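Local coordinates for membrane protein (Acinetobacter baumannii AB307-0294, PDB 5DL5) that forms a beta-barrel channel of the OprD porin family in the outer membrane and probably lets small solutes, possibly including antibiotics, across it, at residues A[81-84]-A[85-89]; A[96-99]-A[100-104]; A[136-139]-A[140-143]; A[173-177]-A[178-182]. All coordinates share one frame; numbering follows the deposited sequence.

Interaction 1 of 4, residues A[81-84]-A[85-89]; sequences SFKI and GENKN. With C8E ((hydroxyethyloxy)tri(ethyloxy)octane), chain C; C8E ((hydroxyethyloxy)tri(ethyloxy)octane), chain D.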
loop_
_atom_site.group_PDB
_atom_site.type_symbol
_atom_site.label_atom_id
_atom_site.label_comp_id
_atom_site.label_asym_id
_atom_site.label_seq_id
_atom_site.Cartn_x
_atom_site.Cartn_y
_atom_site.Cartn_z
ATOM N N SER A 81 -8.474 -9.394 -16.178
ATOM C CA SER A 81 -9.502 -8.451 -15.840
ATOM C C SER A 81 -10.239 -7.936 -17.048
ATOM O O SER A 81 -9.685 -8.027 -18.164
ATOM C CB SER A 81 -8.898 -7.252 -15.084
ATOM O OG SER A 81 -8.059 -7.672 -14.041
ATOM N N PHE A 82 -11.412 -7.319 -16.837
ATOM C CA PHE A 82 -12.035 -6.586 -17.974
ATOM C C PHE A 82 -12.682 -5.333 -17.421
ATOM O O PHE A 82 -13.128 -5.316 -16.299
ATOM C CB PHE A 82 -12.954 -7.488 -18.792
ATOM C CG PHE A 82 -14.018 -8.185 -17.985
ATOM C CD1 PHE A 82 -13.786 -9.465 -17.414
ATOM C CD2 PHE A 82 -15.255 -7.590 -17.797
ATOM C CE1 PHE A 82 -14.817 -10.129 -16.683
ATOM C CE2 PHE A 82 -16.230 -8.217 -17.049
ATOM C CZ PHE A 82 -16.034 -9.507 -16.532
ATOM N N LYS A 83 -12.791 -4.302 -18.215
ATOM C CA LYS A 83 -13.512 -3.141 -17.746
ATOM C C LYS A 83 -15.041 -3.453 -17.814
ATOM O O LYS A 83 -15.461 -4.365 -18.592
ATOM C CB LYS A 83 -13.182 -1.924 -18.614
ATOM C CG LYS A 83 -13.736 -1.970 -20.028
ATOM C CD LYS A 83 -13.323 -0.769 -20.852
ATOM C CE LYS A 83 -14.137 -0.854 -22.090
ATOM N NZ LYS A 83 -13.761 0.330 -22.859
ATOM N N ILE A 84 -15.826 -2.705 -16.982
ATOM C CA ILE A 84 -17.275 -2.745 -17.033
ATOM C C ILE A 84 -17.752 -1.381 -17.489
ATOM O O ILE A 84 -17.641 -0.439 -16.752
ATOM C CB ILE A 84 -17.853 -3.159 -15.695
ATOM C CG1 ILE A 84 -17.408 -4.626 -15.422
ATOM C CG2 ILE A 84 -19.402 -3.079 -15.716
ATOM C CD1 ILE A 84 -17.588 -5.051 -13.972
ATOM N N GLY A 85 -18.293 -1.260 -18.687
ATOM C CA GLY A 85 -18.706 0.042 -19.192
ATOM C C GLY A 85 -17.577 0.575 -20.028
ATOM O O GLY A 85 -16.450 0.019 -20.126
ATOM N N GLU A 86 -17.861 1.666 -20.683
ATOM C CA GLU A 86 -16.895 2.267 -21.570
ATOM C C GLU A 86 -15.620 2.776 -20.807
ATOM O O GLU A 86 -14.486 2.654 -21.302
ATOM C CB GLU A 86 -17.518 3.459 -22.317
ATOM C CG GLU A 86 -16.523 4.035 -23.322
ATOM C CD GLU A 86 -17.094 5.146 -24.201
ATOM O OE1 GLU A 86 -18.156 5.693 -23.892
ATOM O OE2 GLU A 86 -16.425 5.420 -25.214
ATOM N N ASN A 87 -15.853 3.371 -19.646
ATOM C CA ASN A 87 -14.771 3.846 -18.825
ATOM C C ASN A 87 -13.956 4.859 -19.596
ATOM O O ASN A 87 -12.746 4.770 -19.671
ATOM C CB ASN A 87 -13.924 2.668 -18.308
ATOM C CG ASN A 87 -14.617 1.982 -17.158
ATOM O OD1 ASN A 87 -14.585 2.474 -16.032
ATOM N ND2 ASN A 87 -15.259 0.894 -17.418
ATOM N N LYS A 88 -14.638 5.836 -20.143
ATOM C CA LYS A 88 -13.981 6.869 -20.906
ATOM C C LYS A 88 -13.121 7.806 -20.018
ATOM O O LYS A 88 -12.206 8.400 -20.511
ATOM C CB LYS A 88 -15.033 7.666 -21.592
ATOM C CG LYS A 88 -14.491 8.484 -22.714
ATOM C CD LYS A 88 -15.588 9.329 -23.375
ATOM C CE LYS A 88 -16.294 10.250 -22.393
ATOM N NZ LYS A 88 -17.096 11.280 -23.130
ATOM N N ASN A 89 -13.385 7.889 -18.717
ATOM C CA ASN A 89 -12.592 8.750 -17.833
ATOM C C ASN A 89 -12.117 7.911 -16.661
ATOM O O ASN A 89 -12.248 8.325 -15.500
ATOM C CB ASN A 89 -13.513 9.863 -17.322
ATOM C CG ASN A 89 -14.130 10.690 -18.425
ATOM O OD1 ASN A 89 -15.291 10.642 -18.653
ATOM N ND2 ASN A 89 -13.337 11.393 -19.119
HETATM C C8 C8E C . -5.649 -10.453 -21.589
HETATM O O9 C8E C . -7.011 -10.854 -21.481
HETATM C C10 C8E C . -7.587 -10.891 -20.155
HETATM C C11 C8E C . -8.905 -11.656 -20.138
HETATM O O12 C8E C . -9.369 -11.892 -18.799
HETATM C C13 C8E C . -9.679 -13.267 -18.499
HETATM C C14 C8E C . -10.353 -13.457 -17.135
HETATM O O15 C8E C . -11.365 -12.477 -17.004
HETATM C C16 C8E C . -11.716 -12.070 -15.674
HETATM C C17 C8E C . -12.395 -13.202 -14.957
HETATM O O18 C8E C . -13.250 -12.645 -13.948
HETATM C C19 C8E C . -14.618 -12.658 -14.380
HETATM C C20 C8E C . -15.439 -13.621 -13.609
HETATM O O21 C8E C . -16.777 -13.239 -13.913
HETATM C C1 C8E D . -11.909 -11.789 -22.016
HETATM C C2 C8E D . -12.829 -10.739 -21.433
HETATM C C3 C8E D . -14.117 -11.170 -20.664
HETATM C C4 C8E D . -13.934 -12.354 -19.757
HETATM C C5 C8E D . -15.142 -13.013 -19.121
HETATM C C6 C8E D . -14.757 -14.453 -18.790
HETATM C C7 C8E D . -15.296 -14.841 -17.435
#
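Lys-83 lays its extended side chain over the bend that follows it, and NZ ends in a hydrogen bond to Glu-86 O, 2.9 Å away. On the way CD and CE pass Gly-85 O, with CE 3.2 Å from that oxygen. The Lys-83 chain and the Asn-87 amide run antiparallel, passing with Lys-83 CB beside ND2. With chi1 at 70°, Lys-83 CG sits between its own backbone N and carbonyl carbon, which turns the chain onto the bend. Asn-87 returns the grip: ND2 makes a weak hydrogen bond of 2.8 Å to Ile-84 O and another weak one of 3.1 Å to Gly-85 O. Its OD1 accepts from the backbone N of Val-53 on strand 50-62, so the amide ties the bend to the barrel wall. Gly-85 has positive phi, a backbone shape suited to glycine. Farther back on strand 70-83, the Phe-82 ring meets detergent: atom C19 of the chain C molecule lies at the ring edge, 3.4 Å from CE1. The carbonyl oxygens of Ile-84, Gly-85 and Glu-86, just past the strand, are thus met by one ammonium and, weakly, one amide.

Interaction 2 of 4, residues A[96-99]-A[100-104]; sequences PKHN and DGSAY. With C8E ((hydroxyethyloxy)tri(ethyloxy)octane), chain B; PO4 (phosphate ion), chain E.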
loop_
_atom_site.group_PDB
_atom_site.type_symbol
_atom_site.label_atom_id
_atom_site.label_comp_id
_atom_site.label_asym_id
_atom_site.label_seq_id
_atom_site.Cartn_x
_atom_site.Cartn_y
_atom_site.Cartn_z
ATOM N N PRO A 96 -5.723 -0.059 -17.050
ATOM C CA PRO A 96 -4.758 0.404 -18.050
ATOM C C PRO A 96 -5.406 1.252 -19.138
ATOM O O PRO A 96 -6.537 0.933 -19.545
ATOM C CB PRO A 96 -4.238 -0.878 -18.681
ATOM C CG PRO A 96 -4.526 -1.965 -17.670
ATOM C CD PRO A 96 -5.750 -1.543 -16.902
ATOM N N LYS A 97 -4.632 2.172 -19.698
ATOM C CA LYS A 97 -5.092 3.137 -20.677
ATOM C C LYS A 97 -4.192 3.072 -21.908
ATOM O O LYS A 97 -2.995 2.726 -21.809
ATOM C CB LYS A 97 -5.162 4.570 -20.076
ATOM C CG LYS A 97 -6.382 4.736 -19.175
ATOM C CD LYS A 97 -6.729 6.171 -18.803
ATOM C CE LYS A 97 -6.056 6.541 -17.521
ATOM N NZ LYS A 97 -6.556 7.827 -17.051
ATOM N N HIS A 98 -4.804 3.199 -23.093
ATOM C CA HIS A 98 -4.083 3.246 -24.335
ATOM C C HIS A 98 -3.524 4.655 -24.445
ATOM O O HIS A 98 -3.920 5.563 -23.697
ATOM C CB HIS A 98 -5.028 3.031 -25.513
ATOM C CG HIS A 98 -5.594 1.650 -25.612
ATOM N ND1 HIS A 98 -4.883 0.593 -26.122
ATOM C CD2 HIS A 98 -6.820 1.155 -25.292
ATOM C CE1 HIS A 98 -5.649 -0.490 -26.157
ATOM N NE2 HIS A 98 -6.832 -0.178 -25.649
ATOM N N ASN A 99 -2.686 4.850 -25.444
ATOM C CA ASN A 99 -2.038 6.158 -25.687
ATOM C C ASN A 99 -3.037 7.276 -25.917
ATOM O O ASN A 99 -2.799 8.380 -25.430
ATOM C CB ASN A 99 -1.041 6.069 -26.864
ATOM C CG ASN A 99 -0.141 4.864 -26.739
ATOM O OD1 ASN A 99 -0.507 3.883 -26.068
ATOM N ND2 ASN A 99 1.016 4.905 -27.361
ATOM N N ASP A 100 -4.183 6.998 -26.562
ATOM C CA ASP A 100 -5.227 8.031 -26.702
ATOM C C ASP A 100 -5.999 8.411 -25.465
ATOM O O ASP A 100 -6.862 9.305 -25.529
ATOM C CB ASP A 100 -6.229 7.700 -27.828
ATOM C CG ASP A 100 -6.833 6.291 -27.712
ATOM O OD1 ASP A 100 -7.225 5.846 -26.606
ATOM O OD2 ASP A 100 -6.904 5.639 -28.780
ATOM N N GLY A 101 -5.751 7.767 -24.326
ATOM C CA GLY A 101 -6.640 7.975 -23.219
ATOM C C GLY A 101 -7.727 6.922 -22.955
ATOM O O GLY A 101 -8.229 6.858 -21.816
ATOM N N SER A 102 -8.044 6.085 -23.949
ATOM C CA SER A 102 -9.172 5.106 -23.778
ATOM C C SER A 102 -8.806 3.987 -22.862
ATOM O O SER A 102 -7.598 3.607 -22.703
ATOM C CB SER A 102 -9.740 4.596 -25.141
ATOM O OG SER A 102 -8.719 4.013 -25.903
ATOM N N ALA A 103 -9.800 3.478 -22.160
ATOM C CA ALA A 103 -9.566 2.335 -21.324
ATOM C C ALA A 103 -9.272 1.042 -22.091
ATOM O O ALA A 103 -9.837 0.831 -23.081
ATOM C CB ALA A 103 -10.707 2.182 -20.393
ATOM N N TYR A 104 -8.357 0.190 -21.642
ATOM C CA TYR A 104 -8.202 -1.159 -22.142
ATOM C C TYR A 104 -9.482 -1.946 -21.873
ATOM O O TYR A 104 -10.086 -1.900 -20.792
ATOM C CB TYR A 104 -7.074 -1.914 -21.465
ATOM C CG TYR A 104 -5.750 -1.805 -22.184
ATOM C CD1 TYR A 104 -5.105 -0.576 -22.291
ATOM C CD2 TYR A 104 -5.234 -2.903 -22.886
ATOM C CE1 TYR A 104 -3.897 -0.491 -22.924
ATOM C CE2 TYR A 104 -4.082 -2.797 -23.678
ATOM C CZ TYR A 104 -3.401 -1.589 -23.630
ATOM O OH TYR A 104 -2.268 -1.440 -24.328
HETATM C C6 C8E B . -2.715 7.966 -14.997
HETATM C C7 C8E B . -4.150 7.877 -14.403
HETATM C C8 C8E B . -4.800 9.214 -13.974
HETATM O O9 C8E B . -5.670 9.132 -12.787
HETATM C C10 C8E B . -5.151 10.034 -11.815
HETATM C C11 C8E B . -4.044 9.344 -10.998
HETATM O O12 C8E B . -3.840 9.981 -9.755
HETATM C C13 C8E B . -4.934 9.981 -8.827
HETATM C C14 C8E B . -4.816 8.832 -7.863
HETATM O O15 C8E B . -4.939 9.199 -6.491
HETATM C C16 C8E B . -4.071 10.210 -5.959
HETATM C C17 C8E B . -3.844 9.787 -4.508
HETATM O O18 C8E B . -5.039 9.045 -4.115
HETATM C C19 C8E B . -4.800 7.931 -3.244
HETATM C C20 C8E B . -6.140 7.360 -2.811
HETATM O O21 C8E B . -6.146 6.403 -1.713
HETATM P P PO4 E . -8.088 -3.850 -26.041
HETATM O O1 PO4 E . -6.689 -3.738 -26.644
HETATM O O2 PO4 E . -9.135 -4.311 -27.073
HETATM O O3 PO4 E . -8.519 -2.458 -25.557
HETATM O O4 PO4 E . -8.068 -4.873 -24.896
#
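Pro-96 opens the hairpin-like loop by accepting a nearly straight hydrogen bond from Tyr-104 N to its O, 2.9 Å long with 175° at the hydrogen, and by setting CB against the tyrosine ring, 3.7 Å from CD1. Lys-97 comes next, in a single beta bridge with Ala-103. Its CA-H faces Ser-102 O, and its side chain runs past Gly-101 O before NZ leaves to bond Ala-90 O, near the chain B detergent. His-98 N donates to Ser-102 O at 2.9 Å, its O accepts from Gly-101 N in a type I turn, and its imidazole lies on the Tyr-104 ring in an offset stack, centroids 3.9 Å apart and planes only 13° from parallel. His-98 CE1 stands over the centre of the tyrosine ring. At the imidazole edge NE2 donates to phosphate O3 at 2.8 Å, which, with the stack, would help hold the ring's rotation; the ion probably came from the crystallisation liquor. Asn-99 completes the bend into Asp-100, whose OD1 takes Ser-102 N at 2.8 Å in an Asx turn. The whole loop belongs to the connection between barrel strands 70-83 and 106-118; the backbone N of Asp-105, just before the latter, also binds the phosphate, and Ile-176 from the connection between strands 160-171 and 190-200 packs on Pro-96 and Tyr-104.

Interaction 3 of 4, residues A[136-139]-A[140-143]; sequences ASNT and GRMV. With C8E ((hydroxyethyloxy)tri(ethyloxy)octane), chain B.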
loop_
_atom_site.group_PDB
_atom_site.type_symbol
_atom_site.label_atom_id
_atom_site.label_comp_id
_atom_site.label_asym_id
_atom_site.label_seq_id
_atom_site.Cartn_x
_atom_site.Cartn_y
_atom_site.Cartn_z
ATOM N N ALA A 136 6.290 -1.613 -1.080
ATOM C CA ALA A 136 5.083 -2.367 -0.866
ATOM C C ALA A 136 4.204 -2.292 -2.174
ATOM O O ALA A 136 3.914 -1.170 -2.714
ATOM C CB ALA A 136 4.313 -1.809 0.336
ATOM N N SER A 137 3.794 -3.463 -2.605
ATOM C CA SER A 137 2.838 -3.597 -3.696
ATOM C C SER A 137 1.507 -3.012 -3.376
ATOM O O SER A 137 0.875 -3.296 -2.334
ATOM C CB SER A 137 2.663 -5.083 -4.038
ATOM O OG SER A 137 3.817 -5.505 -4.710
ATOM N N ASN A 138 1.055 -2.201 -4.265
ATOM C CA ASN A 138 -0.415 -1.903 -4.327
ATOM C C ASN A 138 -1.299 -3.128 -4.206
ATOM O O ASN A 138 -1.182 -4.074 -4.969
ATOM C CB ASN A 138 -0.820 -1.302 -5.696
ATOM C CG ASN A 138 -2.240 -0.673 -5.671
ATOM O OD1 ASN A 138 -2.756 -0.258 -4.613
ATOM N ND2 ASN A 138 -2.866 -0.608 -6.820
ATOM N N THR A 139 -2.204 -3.098 -3.271
ATOM C CA THR A 139 -3.259 -4.053 -3.260
ATOM C C THR A 139 -4.596 -3.316 -3.017
ATOM O O THR A 139 -5.549 -3.986 -2.687
ATOM C CB THR A 139 -3.075 -5.136 -2.141
ATOM O OG1 THR A 139 -3.154 -4.483 -0.896
ATOM C CG2 THR A 139 -1.667 -5.885 -2.218
ATOM N N GLY A 140 -4.695 -1.999 -3.223
ATOM C CA GLY A 140 -5.993 -1.273 -2.930
ATOM C C GLY A 140 -6.788 -0.863 -4.192
ATOM O O GLY A 140 -7.602 0.082 -4.143
ATOM N N ARG A 141 -6.444 -1.440 -5.339
ATOM C CA ARG A 141 -7.150 -1.160 -6.638
ATOM C C ARG A 141 -7.679 -2.462 -7.185
ATOM O O ARG A 141 -8.201 -3.275 -6.378
ATOM C CB ARG A 141 -6.316 -0.324 -7.669
ATOM C CG ARG A 141 -5.911 1.040 -7.125
ATOM C CD ARG A 141 -7.061 1.991 -6.867
ATOM N NE ARG A 141 -6.535 3.299 -6.467
ATOM C CZ ARG A 141 -6.170 3.629 -5.232
ATOM N NH1 ARG A 141 -6.274 2.753 -4.239
ATOM N NH2 ARG A 141 -5.645 4.839 -4.987
ATOM N N MET A 142 -7.581 -2.726 -8.486
ATOM C CA MET A 142 -8.195 -3.985 -8.995
ATOM C C MET A 142 -7.332 -5.226 -8.791
ATOM O O MET A 142 -7.842 -6.327 -8.457
ATOM C CB MET A 142 -8.581 -3.881 -10.423
ATOM C CG MET A 142 -9.685 -2.913 -10.732
ATOM S SD MET A 142 -11.261 -3.189 -9.918
ATOM C CE MET A 142 -11.563 -4.923 -10.321
ATOM N N VAL A 143 -6.058 -5.033 -9.026
ATOM C CA VAL A 143 -5.100 -6.120 -9.073
ATOM C C VAL A 143 -3.778 -5.681 -8.382
ATOM O O VAL A 143 -3.454 -4.528 -8.355
ATOM C CB VAL A 143 -4.816 -6.597 -10.533
ATOM C CG1 VAL A 143 -6.065 -7.219 -11.119
ATOM C CG2 VAL A 143 -4.388 -5.457 -11.459
HETATM C C6 C8E B . -2.715 7.966 -14.997
HETATM C C7 C8E B . -4.150 7.877 -14.403
HETATM C C8 C8E B . -4.800 9.214 -13.974
HETATM O O9 C8E B . -5.670 9.132 -12.787
HETATM C C10 C8E B . -5.151 10.034 -11.815
HETATM C C11 C8E B . -4.044 9.344 -10.998
HETATM O O12 C8E B . -3.840 9.981 -9.755
HETATM C C13 C8E B . -4.934 9.981 -8.827
HETATM C C14 C8E B . -4.816 8.832 -7.863
HETATM O O15 C8E B . -4.939 9.199 -6.491
HETATM C C16 C8E B . -4.071 10.210 -5.959
HETATM C C17 C8E B . -3.844 9.787 -4.508
HETATM O O18 C8E B . -5.039 9.045 -4.115
HETATM C C19 C8E B . -4.800 7.931 -3.244
HETATM C C20 C8E B . -6.140 7.360 -2.811
HETATM O O21 C8E B . -6.146 6.403 -1.713
HETATM O O HOH W 1 -8.783 -3.208 -3.665
#
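Asn-138 meets Gly-140 and Arg-141 with the two branches of one amide. From CB the side chain heads toward the following residues, CG lying anti to the backbone N (chi1 -166°), and this brings OD1 to Gly-140 N, two residues on, in an Asx turn. The hydrogen bond there is 3.0 Å long and fairly straight, 163° at the hydrogen, but the donor stands well above the carbonyl plane. On the other branch ND2 rests on the aliphatic start of Arg-141, 3.5 Å from its CG, and is hydrogen-bonded to Ser-173 OG. The amide and guanidinium planes are almost perpendicular, 85° apart. Arg-141 bends at chi2 so that NH1 curls back to Gly-140 O at 3.0 Å, with that oxygen close to the guanidinium plane. Its NE donates to Asn-92 O, and NH2 comes within 3.4 Å of C20 of the chain B detergent. A water bridges Arg-141 O, 2.8 Å away, and more weakly Thr-139 O. The turn lies near the centre of the chain, between strands 135-136 and 146-148. Arg-141 touches Leu-39 of strand 29-43, and Val-143 packs on strands 50-62 and 70-83, placing the segment within the barrel against its wall.

Interaction 4 of 4, residues A[173-177]-A[178-182]; sequences SDQIN and TDADA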
loop_
_atom_site.group_PDB
_atom_site.type_symbol
_atom_site.label_atom_id
_atom_site.label_comp_id
_atom_site.label_asym_id
_atom_site.label_seq_id
_atom_site.Cartn_x
_atom_site.Cartn_y
_atom_site.Cartn_z
ATOM N N SER A 173 -0.378 -1.844 -11.014
ATOM C CA SER A 173 -1.688 -2.461 -11.267
ATOM C C SER A 173 -2.371 -2.104 -12.575
ATOM O O SER A 173 -3.081 -2.897 -13.137
ATOM C CB SER A 173 -2.614 -2.016 -10.097
ATOM O OG SER A 173 -1.991 -2.449 -8.881
ATOM N N ASP A 174 -2.102 -0.899 -13.085
ATOM C CA ASP A 174 -2.700 -0.385 -14.294
ATOM C C ASP A 174 -1.761 -0.346 -15.490
ATOM O O ASP A 174 -1.937 0.507 -16.421
ATOM C CB ASP A 174 -3.233 1.048 -14.015
ATOM C CG ASP A 174 -2.110 2.070 -13.721
ATOM O OD1 ASP A 174 -0.970 1.694 -13.330
ATOM O OD2 ASP A 174 -2.355 3.275 -13.944
ATOM N N GLN A 175 -0.741 -1.205 -15.439
ATOM C CA GLN A 175 0.221 -1.281 -16.477
ATOM C C GLN A 175 0.239 -2.725 -17.054
ATOM O O GLN A 175 0.235 -3.699 -16.283
ATOM C CB GLN A 175 1.648 -0.910 -15.946
ATOM C CG GLN A 175 1.724 0.435 -15.211
ATOM C CD GLN A 175 1.585 1.585 -16.173
ATOM O OE1 GLN A 175 2.050 1.504 -17.270
ATOM N NE2 GLN A 175 0.871 2.636 -15.766
ATOM N N ILE A 176 0.340 -2.787 -18.383
ATOM C CA ILE A 176 0.516 -4.068 -19.179
ATOM C C ILE A 176 2.000 -4.494 -19.358
ATOM O O ILE A 176 2.304 -5.668 -19.379
ATOM C CB ILE A 176 -0.051 -3.851 -20.637
ATOM C CG1 ILE A 176 -1.503 -3.407 -20.575
ATOM C CG2 ILE A 176 0.197 -5.042 -21.564
ATOM C CD1 ILE A 176 -2.309 -4.295 -19.687
ATOM N N ASN A 177 2.888 -3.520 -19.510
ATOM C CA ASN A 177 4.344 -3.759 -19.646
ATOM C C ASN A 177 4.798 -4.319 -18.348
ATOM O O ASN A 177 4.279 -3.897 -17.276
ATOM C CB ASN A 177 5.006 -2.411 -19.890
ATOM C CG ASN A 177 6.461 -2.511 -20.357
ATOM O OD1 ASN A 177 7.437 -2.697 -19.570
ATOM N ND2 ASN A 177 6.625 -2.317 -21.682
ATOM N N THR A 178 5.784 -5.207 -18.387
ATOM C CA THR A 178 6.266 -5.863 -17.172
ATOM C C THR A 178 7.227 -4.990 -16.316
ATOM O O THR A 178 7.486 -5.320 -15.222
ATOM C CB THR A 178 6.970 -7.154 -17.548
ATOM O OG1 THR A 178 8.001 -6.816 -18.483
ATOM C CG2 THR A 178 5.989 -8.062 -18.347
ATOM N N ASP A 179 7.720 -3.877 -16.801
ATOM C CA ASP A 179 8.542 -3.017 -16.024
ATOM C C ASP A 179 8.028 -1.570 -16.217
ATOM O O ASP A 179 8.504 -0.787 -17.102
ATOM C CB ASP A 179 10.027 -3.144 -16.407
ATOM C CG ASP A 179 10.957 -2.515 -15.366
ATOM O OD1 ASP A 179 10.459 -2.169 -14.276
ATOM O OD2 ASP A 179 12.212 -2.340 -15.580
ATOM N N ALA A 180 6.995 -1.257 -15.438
ATOM C CA ALA A 180 6.293 0.071 -15.543
ATOM C C ALA A 180 5.533 0.400 -14.295
ATOM O O ALA A 180 4.616 -0.295 -13.915
ATOM C CB ALA A 180 5.384 0.179 -16.810
ATOM N N ASP A 181 5.969 1.443 -13.606
ATOM C CA ASP A 181 5.312 1.898 -12.364
ATOM C C ASP A 181 4.090 2.729 -12.744
ATOM O O ASP A 181 3.673 2.687 -13.906
ATOM C CB ASP A 181 6.368 2.650 -11.497
ATOM C CG ASP A 181 6.722 4.060 -11.993
ATOM O OD1 ASP A 181 6.265 4.572 -13.069
ATOM O OD2 ASP A 181 7.497 4.734 -11.256
ATOM N N ALA A 182 3.508 3.485 -11.806
ATOM C CA ALA A 182 2.218 4.169 -12.002
ATOM C C ALA A 182 2.429 5.237 -13.036
ATOM O O ALA A 182 1.462 5.645 -13.685
ATOM C CB ALA A 182 1.683 4.852 -10.704
HETATM O O HOH W 2 -1.124 5.431 -13.464
#
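Gln-175 folds its side chain over the backbone of Ala-180 and Asp-181, with CG 3.3 Å from Ala-180 O and CD as close to Asp-181 O. The bend at chi2 (-72°) carries the amide alongside the returning limb of the loop, which connects barrel strands 160-171 and 190-200, and there OE1 reaches the methyl CB of Ala-180 at 3.6 Å. Its NE2 is turned to Asp-174 OD1, to which it donates a weak hydrogen bond; the nearby Asp-181 O is poorly placed to accept from it. The backbone oxygen of Gln-175 is taken by Gln-171 NE2 and Arg-109 NE, which also bind this part of the loop. At the far end Asn-177 makes the turn. A chi1 of -167° sets its amide beside its own carbonyl carbon, and OD1 accepts from Asp-179 N, two residues on, at 3.0 Å in an Asx turn, with the donor tilted only 16° from the carbonyl plane. Asn-177 CB also packs on Ala-180 CB, 4.0 Å away. Asp-179 and Asp-181 turn to other backbone amides: OD1 of the first accepts from Leu-187 N and Asp-170 N, OD2 of the second from Ala-310 N. Where the loop comes together again, one water donates to Asp-174 OD2 at 2.5 Å and to Ala-182 O at 2.6 Å. The loop thus closes through one direct bond at its turn, van der Waals contact along the glutamine and a water at its mouth, while the N-H donors on Asp-179 and Asp-181 would tend to stabilise their carboxylate form.

Along the chain the four contacts follow one another in numerical order. Interactions 1 and 2 share the connection between strands 70-83 and 106-118, their centres 10 Å apart, and touch where Ala-103 CB packs on Asn-87 O. Interaction 4, in the connection between strands 160-171 and 190-200, has its centre 13 Å from that of interaction 2 and meets it through Ile-176. Interaction 3 lies deepest, its centre about 6 Å from that of the chain; Ser-173 of interaction 4 probably hydrogen-bonds to its Asn-138 and Val-143, and Val-143 also touches Ser-81 of interaction 1. Interaction 3 thus sits inside the barrel with the others gathered toward it, consistent with a narrowed porin channel.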